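Local coordinates for protein putative phosphoglycolate phosphatase (Lactobacillus delbrueckii, PDB 2HI0) that probably hydrolyses the phosphate ester of 2-phosphoglycolate, as a putative phosphoglycolate phosphatase of the haloacid dehalogenase (HAD) superfamily, at residues F9-D12 with G13-D17; E42-K45 with N46-G49; D190-I193 with D194-A198. All coordinates share one frame; numbering follows the deposited sequence.

Contact 1. Residues F9-D12 with G13-D17; sequences FDMD and GTILD. With NA (sodium ion), chain C.
Thr-14 folds back over Asp-10 in a tight loop whose sequence fits the DxDx(T/V) motif of HAD phosphatases, at the end of strand 6-9. Its CB lies 3.4 Å from Asp-10 O. From there the two branches part: CG2, anti to the backbone N, stays against the same carbonyl oxygen and nears the edge of the Phe-9 ring, while OG1 (chi1 -56°) turns the other way, passing the CB of Asp-10 and giving a weak hydrogen bond to Asp-12 O. The turn is gathered round Met-11 O, which accepts from three backbone donors, Thr-14 N, Ile-15 N at 3.0 Å and Leu-16 N; the last is the straightest, with an N-H...O angle of 166°. On the apolar side Ile-15 CG2 packs against Phe-9 CD2 at 3.7 Å, and the selenomethionine at Met-11 runs beside Leu-16, its SE and CE both meeting CD1, with helix 137-147 touching the pair. Asp-10 OD1 is salt-bridged to Lys-165; Asp-12 OD1 is hydrogen-bonded to Thr-18 OG1 and salt-bridged to Lys-135. Asp-10 OD2 binds the sodium ion at 2.1 Å. The backbone oxygen Asp-12 O binds the same sodium ion at 2.5 Å.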
loop_
_atom_site.group_PDB
_atom_site.type_symbol
_atom_site.label_atom_id
_atom_site.label_comp_id
_atom_site.label_asym_id
_atom_site.label_seq_id
_atom_site.Cartn_x
_atom_site.Cartn_y
_atom_site.Cartn_z
ATOM N N PHE A 9 9.086 3.314 -0.443
ATOM C CA PHE A 9 7.993 2.934 -1.327
ATOM C C PHE A 9 6.893 2.186 -0.561
ATOM O O PHE A 9 7.154 1.308 0.280
ATOM C CB PHE A 9 8.458 1.962 -2.407
ATOM C CG PHE A 9 9.496 2.524 -3.337
ATOM C CD1 PHE A 9 10.822 2.582 -2.966
ATOM C CD2 PHE A 9 9.125 3.057 -4.547
ATOM C CE1 PHE A 9 11.763 3.099 -3.823
ATOM C CE2 PHE A 9 10.096 3.560 -5.412
ATOM C CZ PHE A 9 11.389 3.589 -5.029
ATOM N N ASP A 10 5.665 2.513 -0.901
ATOM C CA ASP A 10 4.531 1.588 -0.633
ATOM C C ASP A 10 4.678 0.358 -1.570
ATOM O O ASP A 10 5.464 0.371 -2.528
ATOM C CB ASP A 10 3.210 2.286 -0.905
ATOM C CG ASP A 10 2.013 1.487 -0.415
ATOM O OD1 ASP A 10 2.098 0.732 0.580
ATOM O OD2 ASP A 10 0.975 1.605 -1.079
HETATM N N MSE A 11 3.999 -0.739 -1.257
HETATM C CA MSE A 11 4.093 -1.972 -2.032
HETATM C C MSE A 11 2.932 -2.085 -3.037
HETATM O O MSE A 11 3.181 -2.043 -4.263
HETATM C CB MSE A 11 4.148 -3.194 -1.109
HETATM C CG MSE A 11 4.092 -4.487 -1.838
HETATM SE SE MSE A 11 4.673 -5.943 -0.740
HETATM C CE MSE A 11 6.603 -5.894 -0.891
ATOM N N ASP A 12 1.700 -2.226 -2.518
ATOM C CA ASP A 12 0.508 -2.450 -3.355
ATOM C C ASP A 12 0.277 -1.310 -4.320
ATOM O O ASP A 12 0.255 -0.159 -3.894
ATOM C CB ASP A 12 -0.759 -2.599 -2.507
ATOM C CG ASP A 12 -0.806 -3.854 -1.722
ATOM O OD1 ASP A 12 -0.834 -4.944 -2.287
ATOM O OD2 ASP A 12 -0.871 -3.745 -0.474
ATOM N N GLY A 13 0.178 -1.596 -5.615
ATOM C CA GLY A 13 -0.148 -0.533 -6.581
ATOM C C GLY A 13 1.001 0.390 -6.918
ATOM O O GLY A 13 0.848 1.335 -7.682
ATOM N N THR A 14 2.169 0.133 -6.343
ATOM C CA THR A 14 3.294 1.027 -6.440
ATOM C C THR A 14 4.459 0.243 -7.008
ATOM O O THR A 14 4.891 0.484 -8.130
ATOM C CB THR A 14 3.632 1.698 -5.079
ATOM O OG1 THR A 14 2.446 2.370 -4.587
ATOM C CG2 THR A 14 4.721 2.670 -5.236
ATOM N N ILE A 15 4.992 -0.718 -6.250
ATOM C CA ILE A 15 6.066 -1.545 -6.794
ATOM C C ILE A 15 5.632 -2.947 -7.259
ATOM O O ILE A 15 6.234 -3.512 -8.136
ATOM C CB ILE A 15 7.280 -1.620 -5.864
ATOM C CG1 ILE A 15 6.950 -2.350 -4.539
ATOM C CG2 ILE A 15 7.878 -0.192 -5.654
ATOM C CD1 ILE A 15 8.195 -2.551 -3.592
ATOM N N LEU A 16 4.535 -3.441 -6.674
ATOM C CA LEU A 16 3.982 -4.767 -6.963
ATOM C C LEU A 16 2.528 -4.667 -7.427
ATOM O O LEU A 16 1.710 -3.971 -6.817
ATOM C CB LEU A 16 4.058 -5.704 -5.749
ATOM C CG LEU A 16 5.472 -6.222 -5.445
ATOM C CD1 LEU A 16 5.405 -7.172 -4.275
ATOM C CD2 LEU A 16 6.103 -6.956 -6.630
ATOM N N ASP A 17 2.233 -5.420 -8.494
ATOM C CA ASP A 17 0.923 -5.521 -9.114
ATOM C C ASP A 17 0.184 -6.651 -8.353
ATOM O O ASP A 17 0.281 -7.839 -8.701
ATOM C CB ASP A 17 1.140 -5.848 -10.583
ATOM C CG ASP A 17 -0.105 -5.819 -11.397
ATOM O OD1 ASP A 17 -1.222 -5.780 -10.835
ATOM O OD2 ASP A 17 0.106 -5.854 -12.629
HETATM NA NA NA C . -0.816 1.180 -2.079
HETATM O O HOH W 1 -1.708 3.147 -0.472
#

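Contact 2. Residues E42-K45 with N46-G49; sequences EDIK and NFFG
Residues 42-47 hold helical backbone angles and Phe-48 is the first to leave them, with psi swinging to 165°, so the last turn of helix 41-47 closes on Ile-44 O. That oxygen takes Phe-48 N at 3.1 Å, nearly in line with the carbonyl bond, and also Phe-47 N, which sits well above the carbonyl plane. Asn-46 curls its side chain back along the helix, and ND2 bonds to Glu-42 O, one turn earlier, at 2.9 Å. The acceptor lies almost in the plane of the amide, whereas the backbone Asn-46 N reaches that same oxygen only weakly; its stronger bond goes to Asp-43 O.

Phe-47 lays one ring face over Asp-43 O, which stands 3.3 Å above the plane at the ring centre. The far end of the ring, CZ, meets Asp-43 CB at 3.8 Å, while the carboxylate of Asp-43 has its own partners in Arg-68 and the backbone N of Thr-40. Phe-48 turns differently: Ile-44 O lies in the plane of its ring, at the edge, 3.5 Å from CD2. Ile-44 runs alongside this ring, touching CD2 with CG2, but crosses Phe-47 at about a right angle. This is the C-terminal end of the short helix 41-47, in the helical region after the DxDx(T/V)-like loop, probably the cap of the HAD fold; Ile-44 packs on helix 19-32 and both rings reach helix 52-63.

On the outer side, the extended Lys-45 chain carries NZ to Glu-42 OE2, a salt bridge of 3.1 Å that is less certain because it rests on one of two conformers of Glu-42. Beyond the helix end, a water donates hydrogen bonds to Lys-45 O and Phe-48 O, each at 2.6 Å, joining the final turn to the departing chain.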
loop_
_atom_site.group_PDB
_atom_site.type_symbol
_atom_site.label_atom_id
_atom_site.label_comp_id
_atom_site.label_asym_id
_atom_site.label_seq_id
_atom_site.Cartn_x
_atom_site.Cartn_y
_atom_site.Cartn_z
ATOM N N GLU A 42 -11.397 -4.086 -9.594
ATOM C CA GLU A 42 -11.708 -2.677 -9.361
ATOM C C GLU A 42 -12.296 -2.464 -7.957
ATOM O O GLU A 42 -12.054 -1.427 -7.331
ATOM C CB GLU A 42 -12.667 -2.094 -10.422
ATOM C CG GLU A 42 -12.062 -1.881 -11.819
ATOM C CD GLU A 42 -10.747 -1.072 -11.852
ATOM O OE1 GLU A 42 -10.808 0.166 -11.685
ATOM O OE2 GLU A 42 -9.651 -1.670 -12.069
ATOM N N ASP A 43 -13.064 -3.439 -7.462
ATOM C CA ASP A 43 -13.608 -3.364 -6.106
ATOM C C ASP A 43 -12.422 -3.358 -5.131
ATOM O O ASP A 43 -12.352 -2.557 -4.181
ATOM C CB ASP A 43 -14.526 -4.551 -5.792
ATOM C CG ASP A 43 -15.851 -4.519 -6.543
ATOM O OD1 ASP A 43 -16.382 -3.417 -6.838
ATOM O OD2 ASP A 43 -16.371 -5.634 -6.789
ATOM N N ILE A 44 -11.500 -4.285 -5.355
ATOM C CA ILE A 44 -10.364 -4.420 -4.438
ATOM C C ILE A 44 -9.529 -3.134 -4.357
ATOM O O ILE A 44 -8.994 -2.802 -3.304
ATOM C CB ILE A 44 -9.473 -5.678 -4.811
ATOM C CG1 ILE A 44 -9.893 -6.877 -3.958
ATOM C CG2 ILE A 44 -7.997 -5.400 -4.695
ATOM C CD1 ILE A 44 -11.312 -7.372 -4.230
ATOM N N LYS A 45 -9.399 -2.423 -5.474
ATOM C CA LYS A 45 -8.682 -1.134 -5.494
ATOM C C LYS A 45 -9.338 -0.068 -4.630
ATOM O O LYS A 45 -8.670 0.879 -4.182
ATOM C CB LYS A 45 -8.519 -0.657 -6.931
ATOM C CG LYS A 45 -7.634 -1.551 -7.778
ATOM C CD LYS A 45 -7.572 -1.090 -9.205
ATOM C CE LYS A 45 -6.497 -1.847 -9.955
ATOM N NZ LYS A 45 -6.587 -1.611 -11.442
ATOM N N ASN A 46 -10.629 -0.251 -4.363
ATOM C CA ASN A 46 -11.383 0.606 -3.427
ATOM C C ASN A 46 -11.328 0.100 -1.978
ATOM O O ASN A 46 -11.625 0.837 -1.028
ATOM C CB ASN A 46 -12.854 0.717 -3.839
ATOM C CG ASN A 46 -13.066 1.620 -5.009
ATOM O OD1 ASN A 46 -13.328 2.826 -4.847
ATOM N ND2 ASN A 46 -12.939 1.062 -6.203
ATOM N N PHE A 47 -10.992 -1.164 -1.774
ATOM C CA PHE A 47 -10.961 -1.682 -0.406
ATOM C C PHE A 47 -9.633 -1.531 0.298
ATOM O O PHE A 47 -9.580 -1.204 1.457
ATOM C CB PHE A 47 -11.365 -3.146 -0.352
ATOM C CG PHE A 47 -12.729 -3.471 -0.968
ATOM C CD1 PHE A 47 -13.747 -2.534 -1.045
ATOM C CD2 PHE A 47 -12.968 -4.776 -1.420
ATOM C CE1 PHE A 47 -14.955 -2.872 -1.626
ATOM C CE2 PHE A 47 -14.152 -5.119 -1.960
ATOM C CZ PHE A 47 -15.163 -4.159 -2.055
ATOM N N PHE A 48 -8.557 -1.781 -0.422
ATOM C CA PHE A 48 -7.227 -1.805 0.209
ATOM C C PHE A 48 -6.573 -0.393 0.242
ATOM O O PHE A 48 -7.082 0.526 -0.400
ATOM C CB PHE A 48 -6.395 -2.892 -0.485
ATOM C CG PHE A 48 -6.821 -4.277 -0.092
ATOM C CD1 PHE A 48 -6.296 -4.866 1.049
ATOM C CD2 PHE A 48 -7.784 -4.981 -0.788
ATOM C CE1 PHE A 48 -6.699 -6.101 1.444
ATOM C CE2 PHE A 48 -8.188 -6.231 -0.368
ATOM C CZ PHE A 48 -7.649 -6.775 0.740
ATOM N N GLY A 49 -5.511 -0.225 1.048
ATOM C CA GLY A 49 -4.799 1.049 1.244
ATOM C C GLY A 49 -4.609 1.394 2.720
ATOM O O GLY A 49 -3.602 1.997 3.143
HETATM O O HOH W 2 -7.488 2.280 -2.277
#

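Contact 3. Residues D190-I193 with D194-A198; sequences DSEI and DIQTA. With NA (sodium ion), chain C.
With chi1 at 84°, Ser-191 holds OG between its own backbone N and carbonyl carbon, facing the first turn of helix 192-200, while Asp-194 (chi1 -55°) swings its carboxylate back toward Ser-191. The two residues form a capping box. Ser-191 OG, at the N-cap, accepts a weak bond from Ile-193 N, and Asp-194 OD2 takes the backbone Ser-191 N at 3.1 Å on its anti side, somewhat out of the carboxylate plane. A water shared with the sodium ion donates to the same OD2 at 2.8 Å; Asp-194 OD1 turns to a salt bridge with Lys-165.

Asp-190 binds the sodium ion through OD1, 2.3 Å from the metal, and its OD2 accepts from Phe-212 N. Asp-190 OD1 and Asp-194 OD2 are only 3.4 Å apart, their carboxylate planes turned 28° from each other. The nearby sodium ion and Lys-165 probably ease the meeting of these two acceptors, and the amino end of the helix would add to the effect.

Further along, regular helical bonds take over: Ile-195 N reaches Ser-191 O and Gln-196 N reaches Glu-192 O. Thr-197 doubles its grip on Ile-193 O, with OG1 at 2.7 Å and the backbone N at 2.8 Å arriving from opposite faces of the carbonyl plane. Gln-196 lies beside Glu-192, its NE2 3.8 Å from the CG of that residue, and the Glu-192 carboxylate goes on to Arg-213.

This helix is the crossover of the beta-alpha-beta unit between strands 185-189 and 204-208. Asp-194 and Ala-198 rest on Tyr-187 of the first strand and on Glu-205 of the second, and Ile-195 also touches Glu-205.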
loop_
_atom_site.group_PDB
_atom_site.type_symbol
_atom_site.label_atom_id
_atom_site.label_comp_id
_atom_site.label_asym_id
_atom_site.label_seq_id
_atom_site.Cartn_x
_atom_site.Cartn_y
_atom_site.Cartn_z
ATOM N N ASP A 190 0.608 5.143 -4.225
ATOM C CA ASP A 190 -0.489 5.290 -5.168
ATOM C C ASP A 190 -1.815 5.777 -4.554
ATOM O O ASP A 190 -2.818 5.817 -5.252
ATOM C CB ASP A 190 -0.748 3.933 -5.836
ATOM C CG ASP A 190 -1.231 2.872 -4.829
ATOM O OD1 ASP A 190 -0.739 2.887 -3.676
ATOM O OD2 ASP A 190 -2.102 2.024 -5.142
ATOM N N SER A 191 -1.812 6.137 -3.276
ATOM C CA SER A 191 -3.061 6.474 -2.612
ATOM C C SER A 191 -2.975 7.712 -1.728
ATOM O O SER A 191 -1.892 8.277 -1.452
ATOM C CB SER A 191 -3.537 5.281 -1.789
ATOM O OG SER A 191 -2.910 5.258 -0.512
ATOM N N GLU A 192 -4.154 8.113 -1.243
ATOM C CA GLU A 192 -4.274 9.204 -0.248
ATOM C C GLU A 192 -3.579 8.881 1.072
ATOM O O GLU A 192 -3.116 9.778 1.768
ATOM C CB GLU A 192 -5.752 9.563 -0.010
ATOM C CG GLU A 192 -6.575 8.600 0.847
ATOM C CD GLU A 192 -7.051 7.275 0.215
ATOM O OE1 GLU A 192 -6.538 6.870 -0.852
ATOM O OE2 GLU A 192 -7.965 6.651 0.839
ATOM N N ILE A 193 -3.521 7.594 1.432
ATOM C CA ILE A 193 -2.843 7.165 2.671
ATOM C C ILE A 193 -1.347 7.466 2.555
ATOM O O ILE A 193 -0.725 7.839 3.558
ATOM C CB ILE A 193 -3.099 5.670 2.975
ATOM C CG1 ILE A 193 -4.600 5.414 3.092
ATOM C CG2 ILE A 193 -2.276 5.158 4.203
ATOM C CD1 ILE A 193 -5.253 6.306 4.088
ATOM N N ASP A 194 -0.774 7.301 1.348
ATOM C CA ASP A 194 0.629 7.623 1.089
ATOM C C ASP A 194 0.910 9.138 1.163
ATOM O O ASP A 194 1.872 9.568 1.793
ATOM C CB ASP A 194 1.062 7.002 -0.241
ATOM C CG ASP A 194 0.804 5.502 -0.266
ATOM O OD1 ASP A 194 1.069 4.850 0.771
ATOM O OD2 ASP A 194 0.200 5.028 -1.229
ATOM N N ILE A 195 0.014 9.913 0.556
ATOM C CA ILE A 195 0.045 11.369 0.699
ATOM C C ILE A 195 0.095 11.777 2.184
ATOM O O ILE A 195 0.930 12.583 2.603
ATOM C CB ILE A 195 -1.143 12.036 -0.041
ATOM C CG1 ILE A 195 -1.063 11.763 -1.553
ATOM C CG2 ILE A 195 -1.158 13.557 0.194
ATOM C CD1 ILE A 195 -2.269 12.075 -2.355
ATOM N N GLN A 196 -0.818 11.210 2.977
ATOM C CA GLN A 196 -0.884 11.529 4.392
ATOM C C GLN A 196 0.329 11.036 5.213
ATOM O O GLN A 196 0.838 11.722 6.113
ATOM C CB GLN A 196 -2.155 10.943 4.957
ATOM C CG GLN A 196 -3.412 11.567 4.372
ATOM C CD GLN A 196 -4.650 10.804 4.800
ATOM O OE1 GLN A 196 -4.717 10.288 5.940
ATOM N NE2 GLN A 196 -5.647 10.731 3.910
ATOM N N THR A 197 0.766 9.834 4.907
ATOM C CA THR A 197 1.896 9.241 5.589
ATOM C C THR A 197 3.136 10.165 5.443
ATOM O O THR A 197 3.852 10.443 6.429
ATOM C CB THR A 197 2.199 7.876 4.995
ATOM O OG1 THR A 197 1.110 6.979 5.296
ATOM C CG2 THR A 197 3.496 7.307 5.591
ATOM N N ALA A 198 3.375 10.620 4.211
ATOM C CA ALA A 198 4.508 11.550 3.919
ATOM C C ALA A 198 4.425 12.825 4.754
ATOM O O ALA A 198 5.380 13.204 5.422
ATOM C CB ALA A 198 4.582 11.874 2.437
HETATM NA NA NA C . -0.816 1.180 -2.079
HETATM O O HOH W 1 -1.708 3.147 -0.472
#

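In the fold
Contacts 1, 2 and 3 follow one another along the chain without interleaving. Contact 1 leaves strand 6-9 and contact 3 leaves strand 185-189, neighbours in the parallel six-stranded sheet, so the loop of contact 1 and the helix start of contact 3 meet with centres 12 Å apart, bind one sodium ion and share a water. Contact 2 belongs instead to helix 41-47, centred about 13 Å from contact 1 and 15 Å from contact 3; Gly-49 touches Ile-193, whereas contact 1 stays about 6 Å away at the nearest atoms. The site thus draws its metal ligands from adjacent strand ends of the Rossmann-like core, with the helical region between them in sequence placed close by, consistent with a HAD core and cap.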